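Local coordinates for protein GH18329p (Drosophila melanogaster, PDB 5YGB) that takes part in piRNA metabolism and transposon repression, probably by recruiting Piwi proteins such as AGO3 and piwi, with its Tudor region binding the N-terminus of piwi, at residues 30-34 / 96-100; 125-129 / 167-172; 160-166 / 191-197. The protein carries 1 engineered substitution. One frame throughout, in Å; residues are numbered along the deposited sequence. Where two conformers were deposited one is given.

Contact 1: 30-34 / 96-100. Engineered in segment 30-34: Ala31 (natural residue Asp).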
loop_
_atom_site.group_PDB
_atom_site.type_symbol
_atom_site.label_atom_id
_atom_site.label_comp_id
_atom_site.label_asym_id
_atom_site.label_seq_id
_atom_site.Cartn_x
_atom_site.Cartn_y
_atom_site.Cartn_z
ATOM N N LEU A 30 2.725 -13.483 4.656
ATOM C CA LEU A 30 3.383 -12.381 3.952
ATOM C C LEU A 30 4.833 -12.213 4.408
ATOM O O LEU A 30 5.731 -12.081 3.572
ATOM C CB LEU A 30 2.623 -11.064 4.140
ATOM C CG LEU A 30 3.289 -9.841 3.499
ATOM C CD1 LEU A 30 3.466 -10.003 1.995
ATOM C CD2 LEU A 30 2.470 -8.593 3.817
ATOM N N ALA A 31 5.077 -12.221 5.718
ATOM C CA ALA A 31 6.439 -12.061 6.221
ATOM C C ALA A 31 7.339 -13.189 5.732
ATOM O O ALA A 31 8.492 -12.953 5.335
ATOM C CB ALA A 31 6.434 -11.999 7.741
ATOM N N SER A 32 6.808 -14.406 5.715
ATOM C CA SER A 32 7.547 -15.548 5.197
ATOM C C SER A 32 7.853 -15.391 3.713
ATOM O O SER A 32 8.957 -15.713 3.257
ATOM C CB SER A 32 6.771 -16.837 5.440
ATOM O OG SER A 32 6.643 -17.082 6.833
ATOM N N MET A 33 6.889 -14.880 2.956
ATOM C CA MET A 33 7.068 -14.699 1.523
ATOM C C MET A 33 8.087 -13.614 1.215
ATOM O O MET A 33 8.900 -13.762 0.294
ATOM C CB MET A 33 5.732 -14.366 0.868
ATOM C CG MET A 33 5.828 -14.277 -0.660
ATOM S SD MET A 33 4.309 -13.696 -1.436
ATOM C CE MET A 33 4.276 -12.028 -0.840
ATOM N N VAL A 34 8.052 -12.515 1.963
ATOM C CA VAL A 34 9.051 -11.476 1.741
ATOM C C VAL A 34 10.450 -12.043 1.998
ATOM O O VAL A 34 11.365 -11.832 1.205
ATOM C CB VAL A 34 8.804 -10.231 2.618
ATOM C CG1 VAL A 34 9.918 -9.222 2.422
ATOM C CG2 VAL A 34 7.469 -9.603 2.256
ATOM N N VAL A 96 1.708 -4.515 -4.272
ATOM C CA VAL A 96 0.372 -5.028 -4.008
ATOM C C VAL A 96 0.160 -5.492 -2.565
ATOM O O VAL A 96 -0.977 -5.553 -2.107
ATOM C CB VAL A 96 0.016 -6.200 -4.981
ATOM C CG1 VAL A 96 0.059 -5.735 -6.429
ATOM C CG2 VAL A 96 0.937 -7.398 -4.779
ATOM N N ASP A 97 1.226 -5.823 -1.844
ATOM C CA ASP A 97 1.068 -6.289 -0.475
ATOM C C ASP A 97 1.183 -5.167 0.548
ATOM O O ASP A 97 0.852 -5.389 1.710
ATOM C CB ASP A 97 2.081 -7.394 -0.172
ATOM C CG ASP A 97 1.813 -8.628 -0.983
ATOM O OD1 ASP A 97 0.624 -9.026 -1.072
ATOM O OD2 ASP A 97 2.772 -9.192 -1.549
ATOM N N TYR A 98 1.624 -3.974 0.133
ATOM C CA TYR A 98 1.889 -2.881 1.087
ATOM C C TYR A 98 1.165 -1.582 0.768
ATOM O O TYR A 98 0.749 -0.862 1.683
ATOM C CB TYR A 98 3.398 -2.622 1.163
ATOM C CG TYR A 98 4.124 -3.720 1.889
ATOM C CD1 TYR A 98 4.475 -4.910 1.244
ATOM C CD2 TYR A 98 4.427 -3.599 3.233
ATOM C CE1 TYR A 98 5.114 -5.927 1.924
ATOM C CE2 TYR A 98 5.072 -4.597 3.911
ATOM C CZ TYR A 98 5.409 -5.760 3.264
ATOM O OH TYR A 98 6.049 -6.751 3.969
ATOM N N GLY A 99 1.005 -1.260 -0.512
ATOM C CA GLY A 99 0.271 -0.064 -0.901
ATOM C C GLY A 99 1.116 1.048 -1.499
ATOM O O GLY A 99 0.577 1.955 -2.142
ATOM N N ASP A 100 2.427 0.982 -1.304
ATOM C CA ASP A 100 3.332 1.978 -1.868
ATOM C C ASP A 100 3.372 1.938 -3.392
ATOM O O ASP A 100 3.170 0.891 -4.006
ATOM C CB ASP A 100 4.754 1.759 -1.349
ATOM C CG ASP A 100 4.827 1.702 0.160
ATOM O OD1 ASP A 100 5.059 2.757 0.787
ATOM O OD2 ASP A 100 4.658 0.600 0.716
#
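The Tyr98 ring points its hydroxyl end at the helix, with Val34 at its edge. Val34 CG2 lies near the ring plane, 3.6 Å from Tyr98 OH. Leu30 CD2 comes in obliquely and stands 4.1 Å from Tyr98 CZ, so the phenol end rests on methyl groups of two residues one helical turn apart. The backbone bond from Val34 N to Leu30 O spans that turn. Beyond the two segments, the Tyr98 ring meets the ring of Tyr72 with the planes at about 80°.

The other flat group is the Asp97 carboxylate. Leu30 CD1 lies over one of its faces, 3.7 Å from Asp97 CG and equally near Asp97 CB. Met33 reaches the same side. Its chain runs straight to the sulfur and then bends at chi3 (67°), which brings CE to 3.3 Å from Asp97 OD2, tilted above the carboxylate plane. No hydrogen bond crosses between the segments. The polar end of Asp97 is satisfied elsewhere: OD1 makes a salt bridge to Arg73 and accepts from Gln122 N, and OD2 is also hydrogen-bonded outside the two segments. These bonds probably hold the carboxylate's rotation.

Asp97, Tyr98 and Gly99 carry the Asp-Tyr-Gly sequence common in Tudor domains. In related domains this tyrosine lines the cage for methylated arginine, and a similar place for Tyr98 is probable. Ala31 is an engineered replacement of aspartate; it points away and takes no part.

Segment 30-34 lies on helix 25-41. The loop 96-100 joins strands 89-95 and 101-104. Strand 70-81 touches the contact through Tyr72 and Arg73. Strand 17-22 reaches both sides through Gln21, which lies against Leu30 and Tyr98.

Contact 2: 125-129 / 167-172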
loop_
_atom_site.group_PDB
_atom_site.type_symbol
_atom_site.label_atom_id
_atom_site.label_comp_id
_atom_site.label_asym_id
_atom_site.label_seq_id
_atom_site.Cartn_x
_atom_site.Cartn_y
_atom_site.Cartn_z
ATOM N N GLU A 125 -6.706 -0.598 0.102
ATOM C CA GLU A 125 -6.824 0.851 0.176
ATOM C C GLU A 125 -8.120 1.239 0.888
ATOM O O GLU A 125 -9.185 0.706 0.577
ATOM C CB GLU A 125 -6.780 1.482 -1.225
ATOM C CG GLU A 125 -6.541 2.973 -1.199
ATOM C CD GLU A 125 -6.720 3.631 -2.548
ATOM O OE1 GLU A 125 -6.618 2.928 -3.579
ATOM O OE2 GLU A 125 -6.967 4.853 -2.573
ATOM N N CYS A 126 -8.015 2.167 1.836
ATOM C CA CYS A 126 -9.136 2.612 2.665
ATOM C C CYS A 126 -9.097 4.111 2.817
ATOM O O CYS A 126 -8.093 4.758 2.517
ATOM C CB CYS A 126 -9.078 2.011 4.072
ATOM S SG CYS A 126 -9.098 0.222 4.205
ATOM N N PHE A 127 -10.196 4.661 3.326
ATOM C CA PHE A 127 -10.184 6.007 3.883
ATOM C C PHE A 127 -10.691 5.971 5.323
ATOM O O PHE A 127 -11.364 5.020 5.729
ATOM C CB PHE A 127 -11.012 6.979 3.005
ATOM C CG PHE A 127 -12.513 6.752 3.031
ATOM C CD1 PHE A 127 -13.100 5.797 2.212
ATOM C CD2 PHE A 127 -13.335 7.542 3.820
ATOM C CE1 PHE A 127 -14.475 5.608 2.205
ATOM C CE2 PHE A 127 -14.711 7.355 3.813
ATOM C CZ PHE A 127 -15.275 6.386 3.001
ATOM N N LEU A 128 -10.331 6.986 6.097
ATOM C CA LEU A 128 -10.806 7.090 7.470
ATOM C C LEU A 128 -12.200 7.687 7.442
ATOM O O LEU A 128 -12.380 8.802 6.970
ATOM C CB LEU A 128 -9.869 7.950 8.323
ATOM C CG LEU A 128 -10.097 7.925 9.836
ATOM C CD1 LEU A 128 -9.784 6.530 10.377
ATOM C CD2 LEU A 128 -9.237 8.991 10.515
ATOM N N ALA A 129 -13.190 6.941 7.920
ATOM C CA ALA A 129 -14.574 7.416 7.887
ATOM C C ALA A 129 -14.811 8.626 8.791
ATOM O O ALA A 129 -14.141 8.810 9.807
ATOM C CB ALA A 129 -15.515 6.290 8.271
ATOM N N VAL A 167 -17.270 0.731 8.030
ATOM C CA VAL A 167 -18.568 1.306 8.387
ATOM C C VAL A 167 -19.258 2.007 7.225
ATOM O O VAL A 167 -20.417 2.407 7.350
ATOM C CB VAL A 167 -18.448 2.310 9.558
ATOM C CG1 VAL A 167 -17.934 1.606 10.813
ATOM C CG2 VAL A 167 -17.561 3.495 9.175
ATOM N N THR A 168 -18.561 2.153 6.099
ATOM C CA THR A 168 -19.144 2.802 4.925
ATOM C C THR A 168 -18.277 2.509 3.702
ATOM O O THR A 168 -17.199 1.938 3.829
ATOM C CB THR A 168 -19.280 4.337 5.126
ATOM O OG1 THR A 168 -20.086 4.906 4.079
ATOM C CG2 THR A 168 -17.908 5.001 5.137
ATOM N N TYR A 169 -18.770 2.899 2.528
ATOM C CA TYR A 169 -18.046 2.805 1.257
ATOM C C TYR A 169 -18.217 4.091 0.471
ATOM O O TYR A 169 -19.260 4.746 0.574
ATOM C CB TYR A 169 -18.548 1.646 0.380
ATOM C CG TYR A 169 -18.215 0.271 0.887
ATOM C CD1 TYR A 169 -16.985 -0.312 0.612
ATOM C CD2 TYR A 169 -19.134 -0.446 1.637
ATOM C CE1 TYR A 169 -16.674 -1.576 1.087
ATOM C CE2 TYR A 169 -18.833 -1.701 2.115
ATOM C CZ TYR A 169 -17.610 -2.261 1.837
ATOM O OH TYR A 169 -17.329 -3.507 2.321
ATOM N N LYS A 170 -17.217 4.441 -0.331
ATOM C CA LYS A 170 -17.343 5.576 -1.233
ATOM C C LYS A 170 -16.879 5.165 -2.615
ATOM O O LYS A 170 -15.950 4.379 -2.769
ATOM C CB LYS A 170 -16.552 6.792 -0.730
ATOM C CG LYS A 170 -15.075 6.796 -1.083
ATOM C CD LYS A 170 -14.483 8.202 -1.038
ATOM C CE LYS A 170 -14.408 8.734 0.384
ATOM N NZ LYS A 170 -13.599 9.990 0.492
ATOM N N GLU A 171 -17.567 5.673 -3.625
ATOM C CA GLU A 171 -17.186 5.424 -4.998
ATOM C C GLU A 171 -15.834 6.058 -5.252
ATOM O O GLU A 171 -15.605 7.210 -4.885
ATOM C CB GLU A 171 -18.235 5.991 -5.952
ATOM C CG GLU A 171 -18.404 5.202 -7.225
ATOM C CD GLU A 171 -19.329 5.884 -8.204
ATOM O OE1 GLU A 171 -19.581 7.098 -8.042
ATOM O OE2 GLU A 171 -19.818 5.201 -9.124
ATOM N N ARG A 172 -14.928 5.303 -5.861
ATOM C CA ARG A 172 -13.640 5.855 -6.235
ATOM C C ARG A 172 -13.823 6.968 -7.253
ATOM O O ARG A 172 -14.568 6.815 -8.219
ATOM C CB ARG A 172 -12.726 4.773 -6.804
ATOM C CG ARG A 172 -11.878 4.084 -5.758
ATOM C CD ARG A 172 -10.784 3.250 -6.403
ATOM N NE ARG A 172 -9.880 2.673 -5.410
ATOM C CZ ARG A 172 -10.076 1.506 -4.805
ATOM N NH1 ARG A 172 -11.149 0.781 -5.080
ATOM N NH2 ARG A 172 -9.196 1.063 -3.919
HETATM O O HOH W 1 -8.739 5.372 -4.707
#
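Lys170 lies across one face of the Phe127 ring. Its CE stands 3.4 Å above the ring centroid of Phe127, a CH-pi contact only 5° off the normal. Lys170 NZ follows over the same face at 4.3 Å from that centroid, a cation-pi pair. The bend at chi3 (69°) folds the end of the lysine over the ring instead of letting it run past. Thr168 stands roughly perpendicular to Phe127 and brings CG2 to 3.7 Å from Phe127 CZ. Ala129 CB packs on Val167 CG2.

The two strands cross at 113° and do not pair. Strand 188-195 runs between them in the five-stranded sheet of the SN-like half of the extended Tudor domain. A classic bulge sets Val167 and Thr168 together opposite Gly191.

At the far end Glu125 and Arg172 form a salt bridge. Arg172 NH2 donates to Glu125 OE1 at 3.2 Å in a nearly straight bond. The oxygen lies in the guanidinium plane, but is itself met from above the carboxylate plane. Water 1 donates to Glu125 OE2 and weakly accepts from Arg172 NE. Arg172 NH1 is held by Thr187.

Contact 3: 160-166 / 191-197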
loop_
_atom_site.group_PDB
_atom_site.type_symbol
_atom_site.label_atom_id
_atom_site.label_comp_id
_atom_site.label_asym_id
_atom_site.label_seq_id
_atom_site.Cartn_x
_atom_site.Cartn_y
_atom_site.Cartn_z
ATOM N N ARG A 160 2.291 -1.821 14.071
ATOM C CA ARG A 160 1.432 -1.467 15.194
ATOM C C ARG A 160 0.019 -1.992 14.988
ATOM O O ARG A 160 -0.686 -1.569 14.061
ATOM C CB ARG A 160 1.390 0.048 15.394
ATOM C CG ARG A 160 0.391 0.465 16.481
ATOM C CD ARG A 160 0.561 1.912 16.894
ATOM N NE ARG A 160 1.824 2.098 17.599
ATOM C CZ ARG A 160 2.017 1.802 18.881
ATOM N NH1 ARG A 160 1.021 1.317 19.612
ATOM N NH2 ARG A 160 3.206 1.995 19.434
ATOM N N LYS A 161 -0.418 -2.905 15.850
ATOM C CA LYS A 161 -1.770 -3.421 15.732
ATOM C C LYS A 161 -2.826 -2.355 15.988
ATOM O O LYS A 161 -2.773 -1.624 16.983
ATOM C CB LYS A 161 -2.000 -4.592 16.685
ATOM C CG LYS A 161 -3.471 -4.959 16.793
ATOM C CD LYS A 161 -3.685 -6.313 17.430
ATOM C CE LYS A 161 -3.225 -6.317 18.854
ATOM N NZ LYS A 161 -3.412 -7.674 19.440
ATOM N N LEU A 162 -3.786 -2.273 15.073
ATOM C CA LEU A 162 -4.977 -1.452 15.226
ATOM C C LEU A 162 -6.198 -2.338 15.041
ATOM O O LEU A 162 -6.106 -3.403 14.427
ATOM C CB LEU A 162 -5.010 -0.310 14.199
ATOM C CG LEU A 162 -3.850 0.673 14.235
ATOM C CD1 LEU A 162 -4.011 1.685 13.107
ATOM C CD2 LEU A 162 -3.773 1.388 15.573
ATOM N N ILE A 163 -7.337 -1.897 15.560
ATOM C CA ILE A 163 -8.615 -2.556 15.308
ATOM C C ILE A 163 -9.395 -1.712 14.315
ATOM O O ILE A 163 -9.675 -0.539 14.578
ATOM C CB ILE A 163 -9.455 -2.732 16.589
ATOM C CG1 ILE A 163 -8.665 -3.487 17.657
ATOM C CG2 ILE A 163 -10.766 -3.442 16.268
ATOM C CD1 ILE A 163 -8.145 -4.841 17.199
ATOM N N ALA A 164 -9.722 -2.303 13.169
ATOM C CA ALA A 164 -10.446 -1.611 12.111
ATOM C C ALA A 164 -11.850 -2.163 11.966
ATOM O O ALA A 164 -12.089 -3.347 12.207
ATOM C CB ALA A 164 -9.704 -1.733 10.789
ATOM N N ARG A 165 -12.782 -1.307 11.573
ATOM C CA ARG A 165 -14.117 -1.772 11.225
ATOM C C ARG A 165 -14.610 -1.004 10.004
ATOM O O ARG A 165 -14.549 0.223 9.958
ATOM C CB ARG A 165 -15.082 -1.602 12.393
ATOM C CG ARG A 165 -16.478 -2.121 12.082
ATOM C CD ARG A 165 -17.470 -1.807 13.197
ATOM N NE ARG A 165 -17.239 -2.608 14.395
ATOM C CZ ARG A 165 -18.031 -2.595 15.462
ATOM N NH1 ARG A 165 -19.108 -1.820 15.479
ATOM N NH2 ARG A 165 -17.750 -3.359 16.511
ATOM N N VAL A 166 -15.090 -1.731 9.004
ATOM C CA VAL A 166 -15.654 -1.081 7.830
ATOM C C VAL A 166 -17.046 -0.572 8.175
ATOM O O VAL A 166 -17.903 -1.354 8.596
ATOM C CB VAL A 166 -15.718 -2.041 6.632
ATOM C CG1 VAL A 166 -16.413 -1.378 5.449
ATOM C CG2 VAL A 166 -14.317 -2.497 6.241
ATOM N N GLY A 191 -14.537 2.657 3.887
ATOM C CA GLY A 191 -14.324 3.668 4.906
ATOM C C GLY A 191 -14.319 2.983 6.250
ATOM O O GLY A 191 -15.265 2.268 6.591
ATOM N N VAL A 192 -13.252 3.188 7.010
ATOM C CA VAL A 192 -13.064 2.456 8.252
ATOM C C VAL A 192 -12.980 3.354 9.471
ATOM O O VAL A 192 -12.597 4.525 9.384
ATOM C CB VAL A 192 -11.778 1.577 8.217
ATOM C CG1 VAL A 192 -11.906 0.494 7.159
ATOM C CG2 VAL A 192 -10.511 2.426 7.997
ATOM N N GLU A 193 -13.359 2.770 10.601
ATOM C CA GLU A 193 -12.994 3.270 11.919
ATOM C C GLU A 193 -11.702 2.578 12.335
ATOM O O GLU A 193 -11.506 1.404 12.038
ATOM C CB GLU A 193 -14.082 2.969 12.944
ATOM C CG GLU A 193 -15.383 3.672 12.687
ATOM C CD GLU A 193 -16.339 3.572 13.860
ATOM O OE1 GLU A 193 -16.094 2.747 14.771
ATOM O OE2 GLU A 193 -17.335 4.327 13.868
ATOM N N LEU A 194 -10.827 3.286 13.026
ATOM C CA LEU A 194 -9.587 2.704 13.506
ATOM C C LEU A 194 -9.413 3.043 14.952
ATOM O O LEU A 194 -9.624 4.186 15.351
ATOM C CB LEU A 194 -8.369 3.236 12.756
ATOM C CG LEU A 194 -8.130 2.929 11.289
ATOM C CD1 LEU A 194 -6.883 3.653 10.829
ATOM C CD2 LEU A 194 -7.996 1.425 11.101
ATOM N N PHE A 195 -8.999 2.077 15.753
ATOM C CA PHE A 195 -8.504 2.475 17.051
ATOM C C PHE A 195 -7.368 1.601 17.511
ATOM O O PHE A 195 -7.187 0.471 17.062
ATOM C CB PHE A 195 -9.623 2.515 18.081
ATOM C CG PHE A 195 -10.159 1.186 18.467
ATOM C CD1 PHE A 195 -9.603 0.481 19.526
ATOM C CD2 PHE A 195 -11.267 0.658 17.819
ATOM C CE1 PHE A 195 -10.120 -0.744 19.899
ATOM C CE2 PHE A 195 -11.790 -0.564 18.193
ATOM C CZ PHE A 195 -11.220 -1.264 19.235
ATOM N N ASP A 196 -6.576 2.175 18.401
ATOM C CA ASP A 196 -5.388 1.543 18.924
ATOM C C ASP A 196 -5.738 0.908 20.267
ATOM O O ASP A 196 -6.023 1.611 21.228
ATOM C CB ASP A 196 -4.276 2.586 19.066
ATOM C CG ASP A 196 -2.968 1.994 19.507
ATOM O OD1 ASP A 196 -2.941 0.829 19.971
ATOM O OD2 ASP A 196 -1.949 2.711 19.407
ATOM N N PRO A 197 -5.719 -0.428 20.344
ATOM C CA PRO A 197 -6.115 -1.108 21.590
ATOM C C PRO A 197 -5.113 -0.978 22.730
ATOM O O PRO A 197 -5.442 -1.318 23.867
ATOM C CB PRO A 197 -6.245 -2.565 21.157
ATOM C CG PRO A 197 -5.304 -2.696 20.004
ATOM C CD PRO A 197 -5.397 -1.381 19.269
HETATM O O HOH W 2 -1.494 -1.341 19.257
HETATM O O HOH W 3 -18.765 1.130 14.596
#
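Asp196 reaches back over the end of segment 160-166, and each of its side-chain atoms meets something there. CB lies 3.7 Å from Leu162 CD2. CG is anti to the backbone N (chi1 -176°), which carries the carboxylate out toward Arg160 and Lys161. OD1 accepts from Ala198 N and from water 2, which also donates to Lys161 O and so ties the two segments. OD2 faces Arg160 NH1 at 3.3 Å, a salt bridge whose hydrogen bond is bent (127°) and weak. The main partner of Arg160 is Glu155, which takes its NE in a salt bridge. With an alanine here, Ala198 N would probably lose its acceptor, water 2 one of its holds, and Arg160 NH1 its acidic mate.

Beyond this end the strands pair antiparallel. Ile163 with Phe195 and Arg165 with Glu193 are hydrogen-bonded pairs. The straightest bond runs from Ile163 N to Phe195 O, 2.8 Å. Ala164 with Leu194 and Val166 with Val192 are non-hydrogen-bonded pairs, and their side chains share the other face.

On the Ile163 face, in the conformer described, Ile163 CB lies over the Phe195 ring, 3.7 Å from its centroid and offset toward the rim. Water 3 links Glu193 OE1 to Arg165 NH1, weakly at the arginine. On the Ala164 face, Leu194 CD2 sits 3.6 Å from Ala164 CB, and Leu194 also touches Phe18 and Phe150.

Backbone bonds thus set the register. Ala164 and Leu194 pack on the buried side, the Ile163 face mixes an apolar pair with a water-bridged charged pair, and Asp196 adds polar ties at the end.

Overall arrangement
Contacts 2 and 3 belong to one sheet and touch; contact 1 lies apart, between the linking helix and the Tudor half. The centres of contacts 2 and 3 are about 13 Å apart. Their segments alternate along the chain, and both use strand 162-171. Strand 188-195 joins them: Gly191 N lies 2.8 Å from Thr168 O, and Ala129 N lies 2.9 Å from Val192 O, both probable hydrogen bonds. Contact 1 closes before either opens. Its centre is about 22 Å from that of contact 2 and about 19 Å from that of contact 3. Of the three, contact 1 alone includes the tyrosine that probably lines the methylarginine cage.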